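Local coordinates for protein ribosome biogenesis GTPase A (Thermotoga maritima, PDB 3CNL) that binds GTP and probably hydrolyses it, as a circularly permuted GTPase, and is probably required for a late step of 50S ribosomal subunit assembly, at residues I184-I196 / F231-F245. Numbering follows the deposited sequence.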
loop_
_atom_site.group_PDB
_atom_site.type_symbol
_atom_site.label_atom_id
_atom_site.label_comp_id
_atom_site.label_asym_id
_atom_site.label_seq_id
_atom_site.Cartn_x
_atom_site.Cartn_y
_atom_site.Cartn_z
ATOM N N ILE A 184 11.151 15.746 -2.649
ATOM C CA ILE A 184 10.269 14.596 -2.531
ATOM C C ILE A 184 8.801 15.017 -2.393
ATOM O O ILE A 184 7.931 14.401 -3.015
ATOM C CB ILE A 184 10.714 13.670 -1.375
ATOM C CG1 ILE A 184 12.055 13.039 -1.723
ATOM C CG2 ILE A 184 9.630 12.611 -1.081
ATOM C CD1 ILE A 184 12.752 12.326 -0.545
ATOM N N PHE A 185 8.526 16.069 -1.605
ATOM C CA PHE A 185 7.183 16.656 -1.574
ATOM C C PHE A 185 6.757 17.190 -2.919
ATOM O O PHE A 185 5.634 16.964 -3.340
ATOM C CB PHE A 185 7.040 17.776 -0.533
ATOM C CG PHE A 185 7.227 17.327 0.882
ATOM C CD1 PHE A 185 6.460 16.290 1.410
ATOM C CD2 PHE A 185 8.163 17.962 1.701
ATOM C CE1 PHE A 185 6.629 15.883 2.726
ATOM C CE2 PHE A 185 8.340 17.575 3.041
ATOM C CZ PHE A 185 7.579 16.519 3.546
ATOM N N GLU A 186 7.649 17.911 -3.587
ATOM C CA GLU A 186 7.373 18.418 -4.928
ATOM C C GLU A 186 7.074 17.303 -5.947
ATOM O O GLU A 186 6.104 17.412 -6.719
ATOM C CB GLU A 186 8.505 19.325 -5.390
ATOM C CG GLU A 186 8.605 20.578 -4.525
ATOM C CD GLU A 186 9.815 21.439 -4.816
ATOM O OE1 GLU A 186 9.753 22.636 -4.481
ATOM O OE2 GLU A 186 10.839 20.940 -5.331
ATOM N N ARG A 187 7.886 16.240 -5.940
ATOM C CA ARG A 187 7.680 15.055 -6.793
ATOM C C ARG A 187 6.302 14.436 -6.555
ATOM O O ARG A 187 5.571 14.124 -7.487
ATOM C CB ARG A 187 8.720 13.984 -6.439
ATOM C CG ARG A 187 9.337 13.185 -7.583
ATOM C CD ARG A 187 8.479 12.218 -8.351
ATOM N NE ARG A 187 8.076 12.801 -9.626
ATOM C CZ ARG A 187 7.562 12.160 -10.675
ATOM N NH1 ARG A 187 7.202 12.866 -11.735
ATOM N NH2 ARG A 187 7.393 10.842 -10.689
ATOM N N ALA A 188 5.987 14.202 -5.294
ATOM C CA ALA A 188 4.681 13.645 -4.913
ATOM C C ALA A 188 3.542 14.525 -5.402
ATOM O O ALA A 188 2.549 14.019 -5.917
ATOM C CB ALA A 188 4.596 13.486 -3.398
ATOM N N PHE A 189 3.661 15.835 -5.214
ATOM C CA PHE A 189 2.628 16.752 -5.721
ATOM C C PHE A 189 2.539 16.674 -7.258
ATOM O O PHE A 189 1.450 16.593 -7.809
ATOM C CB PHE A 189 2.856 18.209 -5.245
ATOM C CG PHE A 189 1.808 19.161 -5.737
ATOM C CD1 PHE A 189 0.500 19.073 -5.263
ATOM C CD2 PHE A 189 2.107 20.113 -6.702
ATOM C CE1 PHE A 189 -0.497 19.942 -5.745
ATOM C CE2 PHE A 189 1.124 20.981 -7.183
ATOM C CZ PHE A 189 -0.169 20.898 -6.700
ATOM N N GLU A 190 3.684 16.654 -7.936
ATOM C CA GLU A 190 3.719 16.513 -9.401
ATOM C C GLU A 190 2.957 15.258 -9.872
ATOM O O GLU A 190 2.137 15.313 -10.795
ATOM C CB GLU A 190 5.176 16.477 -9.883
ATOM C CG GLU A 190 5.359 16.358 -11.384
ATOM C CD GLU A 190 6.824 16.460 -11.777
ATOM O OE1 GLU A 190 7.196 17.474 -12.403
ATOM O OE2 GLU A 190 7.616 15.556 -11.431
ATOM N N ILE A 191 3.221 14.136 -9.219
ATOM C CA ILE A 191 2.542 12.875 -9.533
ATOM C C ILE A 191 1.051 13.008 -9.298
ATOM O O ILE A 191 0.247 12.642 -10.168
ATOM C CB ILE A 191 3.114 11.682 -8.718
ATOM C CG1 ILE A 191 4.574 11.434 -9.079
ATOM C CG2 ILE A 191 2.274 10.386 -8.951
ATOM C CD1 ILE A 191 5.302 10.600 -8.032
ATOM N N PHE A 192 0.684 13.573 -8.144
ATOM C CA PHE A 192 -0.708 13.837 -7.850
ATOM C C PHE A 192 -1.349 14.739 -8.920
ATOM O O PHE A 192 -2.384 14.394 -9.514
ATOM C CB PHE A 192 -0.868 14.457 -6.451
ATOM C CG PHE A 192 -2.276 14.825 -6.135
ATOM C CD1 PHE A 192 -3.191 13.840 -5.781
ATOM C CD2 PHE A 192 -2.714 16.154 -6.246
ATOM C CE1 PHE A 192 -4.508 14.168 -5.514
ATOM C CE2 PHE A 192 -4.038 16.491 -5.980
ATOM C CZ PHE A 192 -4.931 15.503 -5.613
ATOM N N ALA A 193 -0.717 15.880 -9.157
ATOM C CA ALA A 193 -1.240 16.904 -10.044
ATOM C C ALA A 193 -1.472 16.326 -11.421
ATOM O O ALA A 193 -2.547 16.514 -11.992
ATOM C CB ALA A 193 -0.286 18.074 -10.119
ATOM N N ARG A 194 -0.485 15.596 -11.940
ATOM C CA ARG A 194 -0.654 14.907 -13.216
ATOM C C ARG A 194 -1.804 13.893 -13.216
ATOM O O ARG A 194 -2.577 13.866 -14.165
ATOM C CB ARG A 194 0.646 14.239 -13.663
ATOM C CG ARG A 194 1.708 15.237 -14.134
ATOM C CD ARG A 194 2.337 14.783 -15.455
ATOM N NE ARG A 194 1.382 14.851 -16.568
ATOM C CZ ARG A 194 1.423 14.081 -17.655
ATOM N NH1 ARG A 194 2.368 13.153 -17.802
ATOM N NH2 ARG A 194 0.502 14.235 -18.601
ATOM N N SER A 195 -1.915 13.083 -12.160
ATOM C CA SER A 195 -2.874 11.965 -12.097
ATOM C C SER A 195 -4.310 12.463 -11.976
ATOM O O SER A 195 -5.255 11.721 -12.243
ATOM C CB SER A 195 -2.561 11.006 -10.929
ATOM O OG SER A 195 -1.285 10.362 -11.058
ATOM N N ILE A 196 -4.469 13.724 -11.592
ATOM C CA ILE A 196 -5.794 14.290 -11.373
ATOM C C ILE A 196 -6.105 15.449 -12.342
ATOM O O ILE A 196 -7.262 15.860 -12.477
ATOM C CB ILE A 196 -5.991 14.665 -9.864
ATOM C CG1 ILE A 196 -7.470 14.576 -9.463
ATOM C CG2 ILE A 196 -5.371 16.008 -9.543
ATOM C CD1 ILE A 196 -7.741 14.915 -8.043
ATOM N N PHE A 231 -2.514 17.073 3.725
ATOM C CA PHE A 231 -2.846 16.815 2.318
ATOM C C PHE A 231 -2.538 15.364 1.957
ATOM O O PHE A 231 -3.401 14.645 1.428
ATOM C CB PHE A 231 -2.124 17.789 1.361
ATOM C CG PHE A 231 -2.314 17.445 -0.090
ATOM C CD1 PHE A 231 -3.538 17.632 -0.705
ATOM C CD2 PHE A 231 -1.282 16.878 -0.819
ATOM C CE1 PHE A 231 -3.723 17.269 -2.035
ATOM C CE2 PHE A 231 -1.462 16.533 -2.175
ATOM C CZ PHE A 231 -2.666 16.727 -2.763
ATOM N N PHE A 232 -1.322 14.932 2.263
ATOM C CA PHE A 232 -0.877 13.592 1.873
ATOM C C PHE A 232 -1.552 12.490 2.662
ATOM O O PHE A 232 -1.737 11.383 2.157
ATOM C CB PHE A 232 0.663 13.469 1.874
ATOM C CG PHE A 232 1.308 14.263 0.783
ATOM C CD1 PHE A 232 1.085 13.943 -0.547
ATOM C CD2 PHE A 232 2.115 15.372 1.076
ATOM C CE1 PHE A 232 1.650 14.717 -1.578
ATOM C CE2 PHE A 232 2.681 16.136 0.056
ATOM C CZ PHE A 232 2.454 15.808 -1.264
ATOM N N THR A 233 -1.981 12.817 3.872
ATOM C CA THR A 233 -2.798 11.905 4.675
ATOM C C THR A 233 -4.131 11.743 3.984
ATOM O O THR A 233 -4.601 10.626 3.801
ATOM C CB THR A 233 -2.988 12.447 6.098
ATOM O OG1 THR A 233 -1.712 12.435 6.743
ATOM C CG2 THR A 233 -3.971 11.581 6.899
ATOM N N GLU A 234 -4.728 12.854 3.565
ATOM C CA GLU A 234 -5.943 12.803 2.778
ATOM C C GLU A 234 -5.813 12.067 1.431
ATOM O O GLU A 234 -6.690 11.281 1.063
ATOM C CB GLU A 234 -6.495 14.216 2.569
ATOM C CG GLU A 234 -7.160 14.765 3.831
ATOM C CD GLU A 234 -7.882 16.063 3.602
ATOM O OE1 GLU A 234 -8.600 16.497 4.526
ATOM O OE2 GLU A 234 -7.731 16.659 2.516
ATOM N N VAL A 235 -4.741 12.318 0.692
ATOM C CA VAL A 235 -4.487 11.579 -0.566
ATOM C C VAL A 235 -4.421 10.055 -0.326
ATOM O O VAL A 235 -5.027 9.263 -1.071
ATOM C CB VAL A 235 -3.195 12.056 -1.283
ATOM C CG1 VAL A 235 -2.855 11.131 -2.430
ATOM C CG2 VAL A 235 -3.376 13.483 -1.813
ATOM N N ALA A 236 -3.680 9.668 0.705
ATOM C CA ALA A 236 -3.439 8.265 1.058
ATOM C C ALA A 236 -4.748 7.532 1.389
ATOM O O ALA A 236 -4.888 6.334 1.120
ATOM C CB ALA A 236 -2.512 8.206 2.230
ATOM N N GLN A 237 -5.690 8.284 1.965
ATOM C CA GLN A 237 -7.018 7.820 2.346
ATOM C C GLN A 237 -8.026 7.832 1.193
ATOM O O GLN A 237 -9.145 7.366 1.346
ATOM C CB GLN A 237 -7.532 8.668 3.521
ATOM C CG GLN A 237 -6.693 8.498 4.797
ATOM C CD GLN A 237 -7.043 9.470 5.908
ATOM O OE1 GLN A 237 -7.603 10.532 5.664
ATOM N NE2 GLN A 237 -6.695 9.112 7.147
ATOM N N GLY A 238 -7.629 8.327 0.026
ATOM C CA GLY A 238 -8.538 8.401 -1.105
ATOM C C GLY A 238 -9.523 9.562 -1.020
ATOM O O GLY A 238 -10.520 9.583 -1.757
ATOM N N LYS A 239 -9.240 10.536 -0.143
ATOM C CA LYS A 239 -10.140 11.686 0.077
ATOM C C LYS A 239 -9.898 12.820 -0.914
ATOM O O LYS A 239 -10.587 13.845 -0.875
ATOM C CB LYS A 239 -10.014 12.215 1.512
ATOM C CG LYS A 239 -10.693 11.336 2.569
ATOM C CD LYS A 239 -10.099 11.566 3.947
ATOM C CE LYS A 239 -10.599 10.522 4.956
ATOM N NZ LYS A 239 -11.970 10.871 5.456
ATOM N N ALA A 240 -8.939 12.621 -1.815
ATOM C CA ALA A 240 -8.525 13.658 -2.751
ATOM C C ALA A 240 -8.764 13.242 -4.203
ATOM O O ALA A 240 -8.146 13.796 -5.115
ATOM C CB ALA A 240 -7.053 14.025 -2.517
ATOM N N GLY A 241 -9.670 12.281 -4.396
ATOM C CA GLY A 241 -9.978 11.689 -5.696
ATOM C C GLY A 241 -9.588 10.221 -5.871
ATOM O O GLY A 241 -8.584 9.782 -5.299
ATOM N N ARG A 242 -10.391 9.481 -6.657
ATOM C CA ARG A 242 -10.056 8.134 -7.179
ATOM C C ARG A 242 -8.921 8.287 -8.179
ATOM O O ARG A 242 -9.141 8.611 -9.340
ATOM C CB ARG A 242 -11.233 7.491 -7.921
ATOM C CG ARG A 242 -11.895 6.277 -7.286
ATOM C CD ARG A 242 -12.651 5.450 -8.336
ATOM N NE ARG A 242 -13.723 4.647 -7.745
ATOM C CZ ARG A 242 -13.693 3.330 -7.580
ATOM N NH1 ARG A 242 -12.644 2.622 -7.965
ATOM N NH2 ARG A 242 -14.717 2.718 -7.007
ATOM N N VAL A 243 -7.706 8.046 -7.722
ATOM C CA VAL A 243 -6.513 8.469 -8.433
ATOM C C VAL A 243 -5.441 7.381 -8.225
ATOM O O VAL A 243 -5.307 6.888 -7.127
ATOM C CB VAL A 243 -6.064 9.858 -7.869
ATOM C CG1 VAL A 243 -4.597 10.051 -7.947
ATOM C CG2 VAL A 243 -6.769 11.003 -8.624
ATOM N N SER A 244 -4.737 6.983 -9.290
ATOM C CA SER A 244 -3.572 6.101 -9.185
ATOM C C SER A 244 -2.274 6.871 -9.437
ATOM O O SER A 244 -2.306 7.983 -9.959
ATOM C CB SER A 244 -3.684 4.912 -10.145
ATOM O OG SER A 244 -4.738 4.051 -9.764
ATOM N N PHE A 245 -1.134 6.289 -9.066
ATOM C CA PHE A 245 0.122 7.049 -9.056
ATOM C C PHE A 245 1.202 6.449 -9.934
ATOM O O PHE A 245 2.268 7.049 -10.079
ATOM C CB PHE A 245 0.653 7.235 -7.619
ATOM C CG PHE A 245 -0.415 7.642 -6.608
ATOM C CD1 PHE A 245 -1.092 8.853 -6.733
ATOM C CD2 PHE A 245 -0.695 6.835 -5.519
ATOM C CE1 PHE A 245 -2.065 9.227 -5.813
ATOM C CE2 PHE A 245 -1.656 7.200 -4.587
ATOM C CZ PHE A 245 -2.354 8.392 -4.738
HETATM O O HOH W 1 -5.306 8.371 -11.801
#
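F192 lays one face of its ring over the edge of F231, whose CZ comes within 3.5 Å of F192 CE2. The pair is T-shaped, with planes at 86° and centroids 5.0 Å apart. CG of F192 stands anti to the backbone N (chi1 176°), which carries the ring off helix 184-196 into the angle between helix 231-236 and the loop that follows it. There V235 CG2 and A240 CB both meet F192 CE1, while the carbonyl oxygen of A240 lies in the ring plane, at its weakly positive C-H edge, 3.7 Å from CZ. I196 CG2 of the same helix lies over the opposite face, toward its rim. With an alanine in place of F192, the edge of F231 is likely to lose the face it rests on, and a gap would probably open beside V235 and A240. Further toward the start of both segments, F232 sends its ring to the small A188, CE1 lying 3.7 Å from CB; a methyl suits this place because the ring comes so near the helix backbone. At the other end the loop runs back along the helix. V243 straddles two residues with its branches, CG1 on S195 CB and CG2 on I196 CG1, as a beta-branched side chain can. The small, polar S195 has OG 2.8 Å from the carbonyl O of S244 and 2.9 Å from that of I191, two acceptors competing for one proton. Branched, apolar I191 suits its buried place, CG2 packing 3.8 Å from F245 CB while the side chain also meets L170 of helix 162-170. Helix segments 184-196 and 231-236 run at 43° to each other; F205 and F206 of helix 202-212 extend the aromatic cluster around F189 and F231, and V243 and F245 pair by backbone hydrogen bonds with I58, a nucleotide-pocket residue, and R32, just after strands 48-54 and 24-30.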